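PDB 2PQG: ribosome-inactivating protein 3 from Zea mays, which belongs to the ribosome-inactivating protein family, which joins helices to a mixed beta sheet. Local coordinates for residues V217-W220 with D221-S224; P239-K243 with L244-D248. All coordinates share one frame; numbering follows the deposited sequence.

Interaction 1: V217-W220 with D221-S224; sequences VQKW and DRIS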
ATOM      1  N   VAL A 217       3.532 -11.236   1.319  1.00 25.96           N
ATOM      2  CA  VAL A 217       3.429  -9.786   1.311  1.00 25.34           C
ATOM      3  C   VAL A 217       3.585  -9.241   2.725  1.00 26.19           C
ATOM      4  O   VAL A 217       4.258  -8.226   2.945  1.00 29.13           O
ATOM      5  CB  VAL A 217       2.059  -9.326   0.749  1.00 24.21           C
ATOM      6  CG1 VAL A 217       1.821  -7.860   1.075  1.00 22.70           C
ATOM      7  CG2 VAL A 217       2.026  -9.527  -0.748  1.00 25.58           C
ATOM      8  N   GLN A 218       2.960  -9.922   3.679  1.00 24.02           N
ATOM      9  CA  GLN A 218       3.012  -9.502   5.066  1.00 22.10           C
ATOM     10  C   GLN A 218       4.355  -9.776   5.711  1.00 25.01           C
ATOM     11  O   GLN A 218       4.581  -9.367   6.844  1.00 30.79           O
ATOM     12  CB  GLN A 218       1.912 -10.188   5.870  1.00 20.07           C
ATOM     13  CG  GLN A 218       0.515  -9.680   5.556  1.00 18.34           C
ATOM     14  CD  GLN A 218      -0.515 -10.180   6.544  1.00 14.44           C
ATOM     15  OE1 GLN A 218      -1.104 -11.244   6.365  1.00 15.85           O
ATOM     16  NE2 GLN A 218      -0.724  -9.416   7.607  1.00 11.22           N
ATOM     17  N   LYS A 219       5.245 -10.461   5.000  1.00 23.98           N
ATOM     18  CA  LYS A 219       6.564 -10.772   5.547  1.00 22.69           C
ATOM     19  C   LYS A 219       7.680 -10.086   4.770  1.00 24.71           C
ATOM     20  O   LYS A 219       8.819 -10.556   4.747  1.00 25.64           O
ATOM     21  CB  LYS A 219       6.792 -12.289   5.562  1.00 24.07           C
ATOM     22  CG  LYS A 219       6.041 -13.024   6.659  1.00 21.56           C
ATOM     23  CD  LYS A 219       6.494 -12.552   8.021  1.00 17.44           C
ATOM     24  CE  LYS A 219       5.808 -13.321   9.139  1.00 21.40           C
ATOM     25  NZ  LYS A 219       4.359 -13.014   9.266  1.00 20.99           N
ATOM     26  N   TRP A 220       7.348  -8.962   4.144  1.00 23.62           N
ATOM     27  CA  TRP A 220       8.309  -8.200   3.360  1.00 21.12           C
ATOM     28  C   TRP A 220       9.633  -7.978   4.073  1.00 23.29           C
ATOM     29  O   TRP A 220      10.693  -8.057   3.449  1.00 20.03           O
ATOM     30  CB  TRP A 220       7.729  -6.836   3.002  1.00 20.62           C
ATOM     31  CG  TRP A 220       8.620  -6.028   2.107  1.00 12.63           C
ATOM     32  CD1 TRP A 220       9.013  -6.356   0.842  1.00 11.05           C
ATOM     33  CD2 TRP A 220       9.219  -4.754   2.400  1.00  9.31           C
ATOM     34  NE1 TRP A 220       9.805  -5.362   0.321  1.00 12.69           N
ATOM     35  CE2 TRP A 220       9.936  -4.367   1.242  1.00 10.10           C
ATOM     36  CE3 TRP A 220       9.183  -3.894   3.499  1.00 13.46           C
ATOM     37  CZ2 TRP A 220      10.660  -3.159   1.183  1.00  9.17           C
ATOM     38  CZ3 TRP A 220       9.903  -2.690   3.429  1.00 14.37           C
ATOM     39  CH2 TRP A 220      10.615  -2.333   2.268  1.00  5.58           C
ATOM     40  N   ASP A 221       9.562  -7.674   5.368  1.00 25.88           N
ATOM     41  CA  ASP A 221      10.756  -7.419   6.175  1.00 29.98           C
ATOM     42  C   ASP A 221      11.580  -8.658   6.308  1.00 26.93           C
ATOM     43  O   ASP A 221      12.809  -8.622   6.272  1.00 27.26           O
ATOM     44  CB  ASP A 221      10.393  -6.978   7.590  1.00 36.81           C
ATOM     45  CG  ASP A 221       9.837  -5.581   7.640  1.00 46.46           C
ATOM     46  OD1 ASP A 221       9.678  -5.049   8.759  1.00 51.05           O
ATOM     47  OD2 ASP A 221       9.554  -5.017   6.563  1.00 53.40           O
ATOM     48  N   ARG A 222      10.879  -9.762   6.490  1.00 26.03           N
ATOM     49  CA  ARG A 222      11.543 -11.021   6.664  1.00 26.99           C
ATOM     50  C   ARG A 222      12.216 -11.496   5.402  1.00 24.51           C
ATOM     51  O   ARG A 222      13.356 -11.956   5.453  1.00 20.37           O
ATOM     52  CB  ARG A 222      10.569 -12.066   7.162  1.00 26.16           C
ATOM     53  CG  ARG A 222      11.294 -13.226   7.752  1.00 34.16           C
ATOM     54  CD  ARG A 222      10.449 -13.895   8.777  1.00 41.29           C
ATOM     55  NE  ARG A 222       9.622 -14.940   8.192  1.00 48.13           N
ATOM     56  CZ  ARG A 222       8.556 -15.447   8.796  1.00 50.15           C
ATOM     57  NH1 ARG A 222       8.206 -14.982   9.992  1.00 48.77           N
ATOM     58  NH2 ARG A 222       7.856 -16.420   8.218  1.00 47.10           N
ATOM     59  N   ILE A 223      11.535 -11.401   4.263  1.00 24.97           N
ATOM     60  CA  ILE A 223      12.195 -11.847   3.052  1.00 25.50           C
ATOM     61  C   ILE A 223      13.266 -10.839   2.628  1.00 25.25           C
ATOM     62  O   ILE A 223      14.140 -11.153   1.824  1.00 25.24           O
ATOM     63  CB  ILE A 223      11.192 -12.202   1.900  1.00 25.78           C
ATOM     64  CG1 ILE A 223      11.682 -11.619   0.582  1.00 28.39           C
ATOM     65  CG2 ILE A 223       9.780 -11.824   2.261  1.00 25.17           C
ATOM     66  CD1 ILE A 223      11.826 -12.666  -0.481  1.00 30.51           C
ATOM     67  N   SER A 224      13.224  -9.638   3.201  1.00 26.01           N
ATOM     68  CA  SER A 224      14.247  -8.646   2.905  1.00 25.32           C
ATOM     69  C   SER A 224      15.490  -9.054   3.689  1.00 27.00           C
ATOM     70  O   SER A 224      16.603  -8.952   3.182  1.00 29.59           O
ATOM     71  CB  SER A 224      13.804  -7.248   3.326  1.00 24.78           C
ATOM     72  OG  SER A 224      12.868  -6.732   2.404  1.00 25.05           O
TER
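The first turn of helix 220-232 begins here, with Lys219 at the N-cap position and a type I beta turn, Val217 to Trp220, leading into it. Lys219 O takes the N-H of Ile223 at 2.9 Å in a fairly straight bond, 162° at the hydrogen. A weak bond from Arg222 N to the same oxygen adds to it. One residue on, Trp220 O accepts the hydroxyl of Ser224: OG lies 2.8 Å from that oxygen and tilts out of the carbonyl plane. Ser224 OG is also hydrogen-bonded to Lys260 N. It sits over one face of the Trp220 indole, 3.9 Å from CE2. The indole is swung to this side because CG is anti to the backbone N (chi1 -176°). Its NE1 bonds to Leu258 O, and Arg189 makes a cation-pi contact with the ring. Asp221 reaches the ring obliquely, with OD2 3.3 Å from Trp220 CE3.

On another side of the turn, the Lys219 and Arg222 chains run side by side. Lys219 CD lies over one face of the Arg222 guanidinium, 3.6 Å from CZ. Lys219 NZ stays 4.4 Å from Arg222 NH1. Arg222 NH2 bonds to Asp240 O. Two positive groups thus lie close, and the carboxylate and carbonyl oxygen of Asp240, which both meet Arg222, probably offset part of the charge.

Interaction 2: P239-K243 with L244-D248; sequences PDMQK and LGIKD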
ATOM      1  N   PRO A 239      14.103 -21.342   7.218  1.00 42.58           N
ATOM      2  CA  PRO A 239      12.809 -21.789   7.741  1.00 43.66           C
ATOM      3  C   PRO A 239      11.705 -20.789   7.466  1.00 41.08           C
ATOM      4  O   PRO A 239      10.704 -21.117   6.831  1.00 39.51           O
ATOM      5  CB  PRO A 239      13.076 -21.960   9.237  1.00 47.28           C
ATOM      6  CG  PRO A 239      14.128 -20.931   9.514  1.00 49.74           C
ATOM      7  CD  PRO A 239      15.035 -20.982   8.300  1.00 46.81           C
ATOM      8  N   ASP A 240      11.895 -19.569   7.950  1.00 40.47           N
ATOM      9  CA  ASP A 240      10.915 -18.508   7.761  1.00 37.88           C
ATOM     10  C   ASP A 240      10.559 -18.333   6.287  1.00 35.69           C
ATOM     11  O   ASP A 240       9.481 -17.835   5.959  1.00 31.99           O
ATOM     12  CB  ASP A 240      11.456 -17.188   8.317  1.00 38.41           C
ATOM     13  CG  ASP A 240      11.510 -17.169   9.827  1.00 40.68           C
ATOM     14  OD1 ASP A 240      12.087 -16.215  10.394  1.00 44.17           O
ATOM     15  OD2 ASP A 240      10.967 -18.102  10.449  1.00 45.81           O
ATOM     16  N   MET A 241      11.467 -18.754   5.405  1.00 34.11           N
ATOM     17  CA  MET A 241      11.259 -18.637   3.968  1.00 32.26           C
ATOM     18  C   MET A 241      10.523 -19.828   3.364  1.00 34.16           C
ATOM     19  O   MET A 241       9.600 -19.637   2.561  1.00 32.48           O
ATOM     20  CB  MET A 241      12.597 -18.440   3.257  1.00 28.33           C
ATOM     21  CG  MET A 241      13.130 -17.024   3.337  1.00 29.00           C
ATOM     22  SD  MET A 241      11.942 -15.763   2.793  1.00 31.04           S
ATOM     23  CE  MET A 241      11.697 -14.901   4.343  1.00 26.74           C
ATOM     24  N   GLN A 242      10.952 -21.045   3.720  1.00 36.96           N
ATOM     25  CA  GLN A 242      10.310 -22.257   3.216  1.00 37.76           C
ATOM     26  C   GLN A 242       8.936 -22.341   3.853  1.00 35.46           C
ATOM     27  O   GLN A 242       8.013 -22.953   3.310  1.00 33.38           O
ATOM     28  CB  GLN A 242      11.181 -23.481   3.524  1.00 42.90           C
ATOM     29  CG  GLN A 242      11.733 -23.513   4.917  1.00 51.24           C
ATOM     30  CD  GLN A 242      12.835 -24.549   5.060  1.00 57.42           C
ATOM     31  OE1 GLN A 242      13.190 -24.946   6.172  1.00 61.21           O
ATOM     32  NE2 GLN A 242      13.391 -24.985   3.929  1.00 54.88           N
ATOM     33  N   LYS A 243       8.811 -21.744   5.029  1.00 35.04           N
ATOM     34  CA  LYS A 243       7.532 -21.633   5.718  1.00 34.38           C
ATOM     35  C   LYS A 243       6.582 -20.924   4.695  1.00 33.57           C
ATOM     36  O   LYS A 243       5.403 -21.245   4.573  1.00 33.84           O
ATOM     37  CB  LYS A 243       7.674 -20.684   6.893  1.00 37.52           C
ATOM     38  CG  LYS A 243       6.691 -20.898   8.020  1.00 41.56           C
ATOM     39  CD  LYS A 243       6.981 -20.023   9.233  1.00 46.63           C
ATOM     40  CE  LYS A 243       8.280 -20.432   9.931  1.00 46.61           C
ATOM     41  NZ  LYS A 243       8.381 -19.846  11.297  1.00 44.15           N
ATOM     42  N   LEU A 244       7.112 -19.954   3.948  1.00 29.42           N
ATOM     43  CA  LEU A 244       6.326 -19.144   3.026  1.00 27.63           C
ATOM     44  C   LEU A 244       6.252 -19.623   1.594  1.00 29.75           C
ATOM     45  O   LEU A 244       5.642 -18.965   0.744  1.00 29.62           O
ATOM     46  CB  LEU A 244       6.863 -17.711   3.075  1.00 24.00           C
ATOM     47  CG  LEU A 244       6.669 -16.914   4.379  1.00 17.75           C
ATOM     48  CD1 LEU A 244       7.637 -15.747   4.450  1.00 15.61           C
ATOM     49  CD2 LEU A 244       5.224 -16.429   4.454  1.00 19.55           C
ATOM     50  N   GLY A 245       6.870 -20.767   1.341  1.00 31.09           N
ATOM     51  CA  GLY A 245       6.895 -21.301  -0.003  1.00 31.66           C
ATOM     52  C   GLY A 245       8.057 -20.688  -0.787  1.00 34.49           C
ATOM     53  O   GLY A 245       7.971 -20.563  -2.012  1.00 34.99           O
ATOM     54  N   ILE A 246       9.133 -20.272  -0.098  1.00 35.96           N
ATOM     55  CA  ILE A 246      10.315 -19.690  -0.751  1.00 37.31           C
ATOM     56  C   ILE A 246      11.515 -20.438  -0.201  1.00 40.78           C
ATOM     57  O   ILE A 246      11.727 -20.527   1.027  1.00 42.49           O
ATOM     58  CB  ILE A 246      10.386 -18.190  -0.539  1.00 33.97           C
ATOM     59  CG1 ILE A 246       8.978 -17.605  -0.713  1.00 30.33           C
ATOM     60  CG2 ILE A 246      11.321 -17.608  -1.595  1.00 28.94           C
ATOM     61  CD1 ILE A 246       8.919 -16.131  -0.396  1.00 26.09           C
ATOM     62  N   LYS A 247      12.323 -20.982  -1.105  1.00 44.32           N
ATOM     63  CA  LYS A 247      13.462 -21.806  -0.716  1.00 46.84           C
ATOM     64  C   LYS A 247      14.781 -21.055  -0.882  1.00 47.92           C
ATOM     65  O   LYS A 247      15.625 -21.057   0.014  1.00 52.62           O
ATOM     66  CB  LYS A 247      13.489 -23.102  -1.530  1.00 48.52           C
ATOM     67  CG  LYS A 247      12.605 -23.076  -2.766  1.00 54.37           C
ATOM     68  CD  LYS A 247      12.764 -24.347  -3.584  1.00 55.67           C
ATOM     69  CE  LYS A 247      11.514 -25.210  -3.508  1.00 59.23           C
ATOM     70  NZ  LYS A 247      11.834 -26.661  -3.618  1.00 58.27           N
ATOM     71  N   ASP A 248      14.948 -20.415  -2.034  1.00 46.89           N
ATOM     72  CA  ASP A 248      16.243 -19.910  -2.455  1.00 46.86           C
ATOM     73  C   ASP A 248      16.106 -18.532  -3.093  1.00 45.67           C
ATOM     74  O   ASP A 248      15.014 -18.155  -3.534  1.00 44.24           O
ATOM     75  CB  ASP A 248      16.987 -20.876  -3.392  1.00 47.51           C
ATOM     76  CG  ASP A 248      16.151 -21.342  -4.531  1.00 49.17           C
ATOM     77  OD1 ASP A 248      15.354 -20.539  -5.055  1.00 48.91           O
ATOM     78  OD2 ASP A 248      16.293 -22.515  -4.920  1.00 51.09           O
TER
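Met241 O is gripped by two backbone N-H groups in the Schellman motif that ends helix 239-242. Ile246 N lies 2.8 Å from Met241 O and Leu244 N lies 2.9 Å from it. The two donors come from opposite faces of the carbonyl plane. Gly245 N closes the type I beta turn from Gln242 to Gly245 by bonding to Gln242 O at 3.2 Å. Gly245 has positive phi (85°), as expected where a Schellman motif ends a helix.

The side chains pack along the turn. Met241 and Leu244 cross at an angle and meet at their ends, with Met241 CE 4.1 Å from Leu244 CD1. Two bends in the methionine chain, the first at chi2 (-53°), bring CE to this point. Met241 also packs on Ala226 and Trp230 of helix 220-232. The Ile246 side chain lies beside Met241 and turns to Ala252 of the next short helix. Asp248 OD1 caps that helix by accepting the N-H of Glu251. Lys243 bends at chi3 and returns to the previous turn, where NZ forms a salt bridge with Asp240 OD2 at 3.2 Å, its hydrogen bond weak.

Following the chain from the N terminus, helix 211-217 ends and interaction 1 starts helix 220-232. A loop then leads to helix 239-242, whose C-terminal turn is interaction 2. The contacts are in series and neither encloses the other. Each closes only a local turn region and no long loop. Their centres are about 11 Å apart, and the segments touch directly. Arg222 NE forms a salt bridge with Asp240 OD1 at 3.5 Å. Met241 CE packs on Ile223 CA, and Leu244 CD1 meets Lys219 CB. The start of one helix is therefore tied to the end of the next, with apolar packing beside the charged pair.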